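Local atomic coordinates of Cif-like 1 (Burkholderia cenocepacia, PDB entry 7JQY), a protein that probably hydrolyses epoxides, as a Cif-like member of the alpha/beta hydrolase fold family that assembles into an octamer. Residues K98-H110 against M127-E139. The protein carries 1 engineered substitution. Numbering follows the deposited sequence.
Sequences KASMAGDIRALVH and MVAYAYAAQWPTE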
ATOM      1  N   LYS B  98      23.494  -2.561  28.416  1.00 42.20           N
ATOM      2  CA  LYS B  98      23.556  -3.978  28.758  1.00 43.15           C
ATOM      3  C   LYS B  98      23.708  -4.206  30.257  1.00 45.38           C
ATOM      4  O   LYS B  98      23.199  -5.205  30.782  1.00 43.14           O
ATOM      5  CB  LYS B  98      24.700  -4.643  27.988  1.00 41.38           C
ATOM      6  CG  LYS B  98      24.625  -4.417  26.478  1.00 43.08           C
ATOM      7  CD  LYS B  98      23.193  -4.640  25.972  1.00 41.25           C
ATOM      8  CE  LYS B  98      22.951  -3.986  24.621  1.00 38.81           C
ATOM      9  NZ  LYS B  98      22.981  -2.496  24.642  1.00 36.81           N
ATOM     10  N   ALA B  99      24.391  -3.301  30.968  1.00 47.20           N
ATOM     11  CA  ALA B  99      24.539  -3.467  32.414  1.00 47.90           C
ATOM     12  C   ALA B  99      23.182  -3.423  33.110  1.00 46.91           C
ATOM     13  O   ALA B  99      22.908  -4.222  34.012  1.00 47.66           O
ATOM     14  CB  ALA B  99      25.471  -2.399  32.985  1.00 47.92           C
ATOM     15  N   SER B 100      22.326  -2.486  32.715  1.00 47.10           N
ATOM     16  CA  SER B 100      21.004  -2.417  33.325  1.00 48.44           C
ATOM     17  C   SER B 100      20.145  -3.611  32.927  1.00 48.31           C
ATOM     18  O   SER B 100      19.364  -4.112  33.742  1.00 47.25           O
ATOM     19  CB  SER B 100      20.316  -1.112  32.928  1.00 50.96           C
ATOM     20  OG  SER B 100      20.896  -0.026  33.623  1.00 57.04           O
ATOM     21  N   MET B 101      20.288  -4.089  31.692  1.00 47.79           N
ATOM     22  CA  MET B 101      19.540  -5.267  31.272  1.00 44.58           C
ATOM     23  C   MET B 101      19.951  -6.497  32.063  1.00 44.58           C
ATOM     24  O   MET B 101      19.125  -7.386  32.299  1.00 45.01           O
ATOM     25  CB  MET B 101      19.744  -5.500  29.778  1.00 40.53           C
ATOM     26  CG  MET B 101      19.105  -4.433  28.940  1.00 41.20           C
ATOM     27  SD  MET B 101      19.295  -4.730  27.188  1.00 41.80           S
ATOM     28  CE  MET B 101      18.590  -6.372  27.024  1.00 35.13           C
ATOM     29  N   ALA B 102      21.217  -6.574  32.472  1.00 45.15           N
ATOM     30  CA  ALA B 102      21.624  -7.644  33.371  1.00 46.60           C
ATOM     31  C   ALA B 102      20.877  -7.549  34.695  1.00 43.49           C
ATOM     32  O   ALA B 102      20.536  -8.575  35.290  1.00 44.47           O
ATOM     33  CB  ALA B 102      23.134  -7.617  33.587  1.00 45.58           C
ATOM     34  N   GLY B 103      20.621  -6.323  35.169  1.00 46.83           N
ATOM     35  CA  GLY B 103      19.850  -6.150  36.395  1.00 45.61           C
ATOM     36  C   GLY B 103      18.439  -6.697  36.284  1.00 46.90           C
ATOM     37  O   GLY B 103      17.909  -7.270  37.240  1.00 45.55           O
ATOM     38  N   ASP B 104      17.816  -6.537  35.114  1.00 45.43           N
ATOM     39  CA  ASP B 104      16.513  -7.152  34.878  1.00 44.15           C
ATOM     40  C   ASP B 104      16.597  -8.664  35.027  1.00 46.49           C
ATOM     41  O   ASP B 104      15.757  -9.289  35.685  1.00 43.17           O
ATOM     42  CB  ASP B 104      16.002  -6.797  33.484  1.00 44.14           C
ATOM     43  CG  ASP B 104      15.805  -5.315  33.292  1.00 46.21           C
ATOM     44  OD1 ASP B 104      15.954  -4.853  32.137  1.00 46.04           O
ATOM     45  OD2 ASP B 104      15.478  -4.619  34.280  1.00 47.88           O
ATOM     46  N   ILE B 105      17.620  -9.273  34.425  1.00 42.90           N
ATOM     47  CA  ILE B 105      17.738 -10.724  34.491  1.00 43.40           C
ATOM     48  C   ILE B 105      17.960 -11.169  35.926  1.00 46.84           C
ATOM     49  O   ILE B 105      17.425 -12.196  36.366  1.00 47.06           O
ATOM     50  CB  ILE B 105      18.868 -11.210  33.567  1.00 42.63           C
ATOM     51  CG1 ILE B 105      18.623 -10.699  32.150  1.00 42.66           C
ATOM     52  CG2 ILE B 105      18.967 -12.724  33.622  1.00 40.63           C
ATOM     53  CD1 ILE B 105      17.219 -11.027  31.642  1.00 39.90           C
ATOM     54  N   ARG B 106      18.726 -10.390  36.688  1.00 46.73           N
ATOM     55  CA  ARG B 106      18.968 -10.741  38.081  1.00 48.32           C
ATOM     56  C   ARG B 106      17.691 -10.649  38.914  1.00 46.47           C
ATOM     57  O   ARG B 106      17.430 -11.517  39.753  1.00 49.59           O
ATOM     58  CB  ARG B 106      20.062  -9.847  38.657  1.00 49.11           C
ATOM     59  CG  ARG B 106      20.416 -10.174  40.085  1.00 52.37           C
ATOM     60  CD  ARG B 106      21.658  -9.433  40.493  1.00 55.00           C
ATOM     61  NE  ARG B 106      22.054  -9.747  41.857  1.00 56.68           N
ATOM     62  CZ  ARG B 106      21.942  -8.898  42.870  1.00 57.69           C
ATOM     63  NH1 ARG B 106      21.355  -7.720  42.683  1.00 51.61           N
ATOM     64  NH2 ARG B 106      22.339  -9.262  44.083  1.00 57.71           N
ATOM     65  N   ALA B 107      16.888  -9.608  38.704  1.00 46.11           N
ATOM     66  CA  ALA B 107      15.654  -9.469  39.477  1.00 47.09           C
ATOM     67  C   ALA B 107      14.703 -10.631  39.224  1.00 46.59           C
ATOM     68  O   ALA B 107      14.059 -11.125  40.155  1.00 50.85           O
ATOM     69  CB  ALA B 107      14.972  -8.141  39.151  1.00 43.16           C
ATOM     70  N   LEU B 108      14.648 -11.119  37.981  1.00 46.83           N
ATOM     71  CA  LEU B 108      13.781 -12.246  37.653  1.00 44.16           C
ATOM     72  C   LEU B 108      14.296 -13.542  38.269  1.00 48.20           C
ATOM     73  O   LEU B 108      13.506 -14.363  38.745  1.00 47.68           O
ATOM     74  CB  LEU B 108      13.681 -12.384  36.128  1.00 46.42           C
ATOM     75  CG  LEU B 108      12.949 -13.571  35.488  1.00 44.67           C
ATOM     76  CD1 LEU B 108      12.416 -13.170  34.116  1.00 45.95           C
ATOM     77  CD2 LEU B 108      13.819 -14.816  35.363  1.00 44.11           C
ATOM     78  N   VAL B 109      15.614 -13.743  38.272  1.00 46.50           N
ATOM     79  CA  VAL B 109      16.176 -14.928  38.914  1.00 49.13           C
ATOM     80  C   VAL B 109      15.887 -14.903  40.408  1.00 50.29           C
ATOM     81  O   VAL B 109      15.562 -15.931  41.016  1.00 50.99           O
ATOM     82  CB  VAL B 109      17.691 -15.019  38.649  1.00 47.60           C
ATOM     83  CG1 VAL B 109      18.307 -16.106  39.519  1.00 47.91           C
ATOM     84  CG2 VAL B 109      17.975 -15.266  37.170  1.00 44.37           C
ATOM     85  N   HIS B 110      16.014 -13.728  41.025  1.00 48.96           N
ATOM     86  CA  HIS B 110      15.723 -13.611  42.447  1.00 54.15           C
ATOM     87  C   HIS B 110      14.246 -13.852  42.735  1.00 51.43           C
ATOM     88  O   HIS B 110      13.910 -14.447  43.762  1.00 51.52           O
ATOM     89  CB  HIS B 110      16.189 -12.248  42.953  1.00 54.37           C
ATOM     90  CG  HIS B 110      17.681 -12.115  43.008  1.00 57.78           C
ATOM     91  ND1 HIS B 110      18.326 -11.294  43.908  1.00 60.06           N
ATOM     92  CD2 HIS B 110      18.657 -12.718  42.282  1.00 59.33           C
ATOM     93  CE1 HIS B 110      19.634 -11.390  43.729  1.00 63.57           C
ATOM     94  NE2 HIS B 110      19.860 -12.247  42.749  1.00 60.73           N
ATOM     95  N   MET B 127      26.430 -10.012  25.967  1.00 38.35           N
ATOM     96  CA  MET B 127      26.821  -8.774  26.631  1.00 40.90           C
ATOM     97  C   MET B 127      26.097  -8.624  27.962  1.00 44.84           C
ATOM     98  O   MET B 127      26.707  -8.253  28.974  1.00 44.94           O
ATOM     99  CB  MET B 127      26.533  -7.574  25.728  1.00 41.62           C
ATOM    100  CG  MET B 127      26.963  -7.757  24.275  1.00 41.25           C
ATOM    101  SD  MET B 127      26.561  -6.359  23.196  1.00 40.84           S
ATOM    102  CE  MET B 127      27.154  -6.998  21.635  1.00 41.68           C
ATOM    103  N   VAL B 128      24.796  -8.914  27.979  1.00 41.63           N
ATOM    104  CA  VAL B 128      24.052  -8.951  29.234  1.00 42.18           C
ATOM    105  C   VAL B 128      24.639  -9.998  30.174  1.00 41.28           C
ATOM    106  O   VAL B 128      24.851  -9.743  31.365  1.00 41.87           O
ATOM    107  CB  VAL B 128      22.563  -9.219  28.951  1.00 40.91           C
ATOM    108  CG1 VAL B 128      21.740  -9.077  30.230  1.00 40.48           C
ATOM    109  CG2 VAL B 128      22.053  -8.280  27.867  1.00 38.18           C
ATOM    110  N   ALA B 129      24.921 -11.192  29.651  1.00 40.54           N
ATOM    111  CA  ALA B 129      25.454 -12.252  30.502  1.00 42.23           C
ATOM    112  C   ALA B 129      26.803 -11.860  31.094  1.00 47.60           C
ATOM    113  O   ALA B 129      27.078 -12.139  32.267  1.00 48.87           O
ATOM    114  CB  ALA B 129      25.572 -13.559  29.718  1.00 40.48           C
ATOM    115  N   TYR B 130      27.659 -11.206  30.301  1.00 45.13           N
ATOM    116  CA  TYR B 130      28.942 -10.761  30.834  1.00 49.81           C
ATOM    117  C   TYR B 130      28.750  -9.694  31.903  1.00 49.03           C
ATOM    118  O   TYR B 130      29.372  -9.754  32.971  1.00 50.70           O
ATOM    119  CB  TYR B 130      29.838 -10.229  29.712  1.00 48.14           C
ATOM    120  CG  TYR B 130      31.051  -9.505  30.254  1.00 51.13           C
ATOM    121  CD1 TYR B 130      32.081 -10.206  30.871  1.00 53.41           C
ATOM    122  CD2 TYR B 130      31.152  -8.120  30.180  1.00 52.03           C
ATOM    123  CE1 TYR B 130      33.191  -9.547  31.382  1.00 53.67           C
ATOM    124  CE2 TYR B 130      32.247  -7.456  30.691  1.00 53.95           C
ATOM    125  CZ  TYR B 130      33.264  -8.174  31.291  1.00 56.73           C
ATOM    126  OH  TYR B 130      34.355  -7.512  31.802  1.00 56.22           O
ATOM    127  N   ALA B 131      27.883  -8.713  31.635  1.00 49.48           N
ATOM    128  CA  ALA B 131      27.606  -7.666  32.616  1.00 52.32           C
ATOM    129  C   ALA B 131      26.997  -8.242  33.884  1.00 48.64           C
ATOM    130  O   ALA B 131      27.220  -7.709  34.974  1.00 52.63           O
ATOM    131  CB  ALA B 131      26.683  -6.607  32.016  1.00 46.90           C
ATOM    132  N   TYR B 132      26.244  -9.333  33.764  1.00 48.39           N
ATOM    133  CA  TYR B 132      25.747 -10.025  34.948  1.00 50.04           C
ATOM    134  C   TYR B 132      26.907 -10.568  35.772  1.00 53.48           C
ATOM    135  O   TYR B 132      26.989 -10.327  36.983  1.00 52.29           O
ATOM    136  CB  TYR B 132      24.805 -11.157  34.521  1.00 50.97           C
ATOM    137  CG  TYR B 132      23.860 -11.697  35.589  1.00 51.75           C
ATOM    138  CD1 TYR B 132      24.250 -11.809  36.926  1.00 53.36           C
ATOM    139  CD2 TYR B 132      22.578 -12.116  35.249  1.00 50.88           C
ATOM    140  CE1 TYR B 132      23.385 -12.308  37.890  1.00 51.29           C
ATOM    141  CE2 TYR B 132      21.710 -12.616  36.202  1.00 52.29           C
ATOM    142  CZ  TYR B 132      22.116 -12.708  37.518  1.00 51.95           C
ATOM    143  OH  TYR B 132      21.244 -13.216  38.453  1.00 54.52           O
ATOM    144  N   ALA B 133      27.840 -11.273  35.120  1.00 53.59           N
ATOM    145  CA  ALA B 133      28.970 -11.849  35.839  1.00 52.86           C
ATOM    146  C   ALA B 133      29.901 -10.775  36.382  1.00 53.19           C
ATOM    147  O   ALA B 133      30.487 -10.952  37.454  1.00 54.45           O
ATOM    148  CB  ALA B 133      29.741 -12.806  34.932  1.00 53.09           C
ATOM    149  N   ALA B 134      30.033  -9.650  35.677  1.00 53.58           N
ATOM    150  CA  ALA B 134      30.938  -8.606  36.145  1.00 55.09           C
ATOM    151  C   ALA B 134      30.380  -7.907  37.378  1.00 57.85           C
ATOM    152  O   ALA B 134      31.138  -7.548  38.287  1.00 59.17           O
ATOM    153  CB  ALA B 134      31.201  -7.592  35.033  1.00 54.20           C
ATOM    154  N   GLN B 135      29.058  -7.716  37.433  1.00 54.21           N
ATOM    155  CA  GLN B 135      28.443  -6.995  38.544  1.00 55.71           C
ATOM    156  C   GLN B 135      28.184  -7.878  39.762  1.00 55.22           C
ATOM    157  O   GLN B 135      28.225  -7.382  40.893  1.00 58.94           O
ATOM    158  CB  GLN B 135      27.138  -6.341  38.090  1.00 52.37           C
ATOM    159  CG  GLN B 135      27.338  -5.012  37.386  1.00 51.14           C
ATOM    160  CD  GLN B 135      26.121  -4.587  36.601  1.00 52.56           C
ATOM    161  OE1 GLN B 135      25.651  -3.450  36.720  1.00 55.64           O
ATOM    162  NE2 GLN B 135      25.599  -5.496  35.785  1.00 51.03           N
ATOM    163  N   TRP B 136      27.889  -9.162  39.570  1.00 55.72           N
ATOM    164  CA  TRP B 136      27.598 -10.074  40.679  1.00 56.65           C
ATOM    165  C   TRP B 136      28.340 -11.383  40.455  1.00 58.29           C
ATOM    166  O   TRP B 136      27.732 -12.440  40.256  1.00 60.30           O
ATOM    167  CB  TRP B 136      26.087 -10.288  40.821  1.00 57.02           C
ATOM    168  CG  TRP B 136      25.363  -8.980  40.937  1.00 54.65           C
ATOM    169  CD1 TRP B 136      25.242  -8.212  42.056  1.00 56.50           C
ATOM    170  CD2 TRP B 136      24.700  -8.263  39.885  1.00 55.55           C
ATOM    171  NE1 TRP B 136      24.539  -7.066  41.772  1.00 56.09           N
ATOM    172  CE2 TRP B 136      24.194  -7.073  40.445  1.00 56.34           C
ATOM    173  CE3 TRP B 136      24.470  -8.520  38.528  1.00 52.43           C
ATOM    174  CZ2 TRP B 136      23.479  -6.140  39.698  1.00 54.80           C
ATOM    175  CZ3 TRP B 136      23.768  -7.587  37.788  1.00 51.13           C
ATOM    176  CH2 TRP B 136      23.281  -6.412  38.375  1.00 53.62           C
ATOM    177  N   PRO B 137      29.674 -11.352  40.530  1.00 59.77           N
ATOM    178  CA  PRO B 137      30.462 -12.549  40.178  1.00 56.72           C
ATOM    179  C   PRO B 137      30.206 -13.755  41.068  1.00 61.36           C
ATOM    180  O   PRO B 137      30.304 -14.894  40.593  1.00 61.28           O
ATOM    181  CB  PRO B 137      31.914 -12.064  40.305  1.00 60.89           C
ATOM    182  CG  PRO B 137      31.845 -10.564  40.445  1.00 62.72           C
ATOM    183  CD  PRO B 137      30.515 -10.245  41.017  1.00 56.81           C
ATOM    184  N   THR B 138      29.910 -13.552  42.355  1.00 63.58           N
ATOM    185  CA  THR B 138      29.643 -14.691  43.229  1.00 64.91           C
ATOM    186  C   THR B 138      28.392 -15.445  42.799  1.00 64.10           C
ATOM    187  O   THR B 138      28.260 -16.642  43.082  1.00 63.89           O
ATOM    188  CB  THR B 138      29.546 -14.237  44.688  1.00 66.54           C
ATOM    189  OG1 THR B 138      28.425 -13.363  44.852  1.00 66.10           O
ATOM    190  CG2 THR B 138      30.827 -13.503  45.101  1.00 65.15           C
ATOM    191  N   GLU B 139      27.463 -14.763  42.128  1.00 62.36           N
ATOM    192  CA  GLU B 139      26.177 -15.337  41.756  1.00 61.96           C
ATOM    193  C   GLU B 139      26.207 -16.123  40.449  1.00 58.32           C
ATOM    194  O   GLU B 139      25.225 -16.806  40.140  1.00 59.78           O
ATOM    195  CB  GLU B 139      25.118 -14.230  41.664  1.00 62.65           C
ATOM    196  CG  GLU B 139      24.921 -13.496  42.978  1.00 63.16           C
ATOM    197  CD  GLU B 139      23.875 -12.402  42.905  1.00 62.42           C
ATOM    198  OE1 GLU B 139      22.975 -12.489  42.039  1.00 62.32           O
ATOM    199  OE2 GLU B 139      23.951 -11.457  43.728  1.00 60.75           O
TER
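Arg-106 leaves its helix with CG trans to the backbone N (chi1 -178°) and stays extended as far as NE, while Trp-136 turns its indole the other way, beside its own backbone N; these torsions lay the guanidinium flat on the ring, with planes 5° apart. The pair ties helix 98-111 to the residues that follow helix 124-135 in an alpha/beta hydrolase fold, the latter helix starting at the strand-to-helix turn that probably forms the nucleophile elbow, whose serine is very probably the engineered substitution for the aspartate expected of epoxide hydrolases. The stack is evidenced twice: Arg-106 CZ lies 3.5 Å from the centroid of the five-membered ring of Trp-136, a cation-pi contact, and Arg-106 CD sits 3.4 Å from that of the six-membered ring, a CH-pi contact. Gln-135 CB backs the opposite indole face.

Along its edge the same guanidinium grips Glu-139 side-on, NE to OE1 and NH2 to OE2, the latter at 2.7 Å and on the syn lone pair. This salt bridge, together with the stack, fixes the rotation of the arginine head and probably favours a charged carboxylate.

Segments 98-110 and 127-135 cross at 77°, their axes 7.8 Å apart. Ala-99, Ala-102 and Ala-131 let them come close, and side chains from both pack knobs-into-holes. Ala-102 CB enters between Val-128, Ala-131, Tyr-132 and Gln-135, and Val-128 CG1 comes within 3.5 Å of Ala-102 CA, a tight contact. Tyr-132 in turn fits among Ala-102, Ile-105, Arg-106 and Val-109, with Ile-105 CG2 at its ring edge; Ile-117 and Leu-119 of strand 117-122 also touch this tyrosine. Gln-135 NE2 bonds to Ala-131 O within its own helix and reaches Ala-99 O only weakly.

Glu-139 OE1 takes a second hydrogen bond, from above the carboxylate plane: His-110 NE2 lies 3.2 Å away.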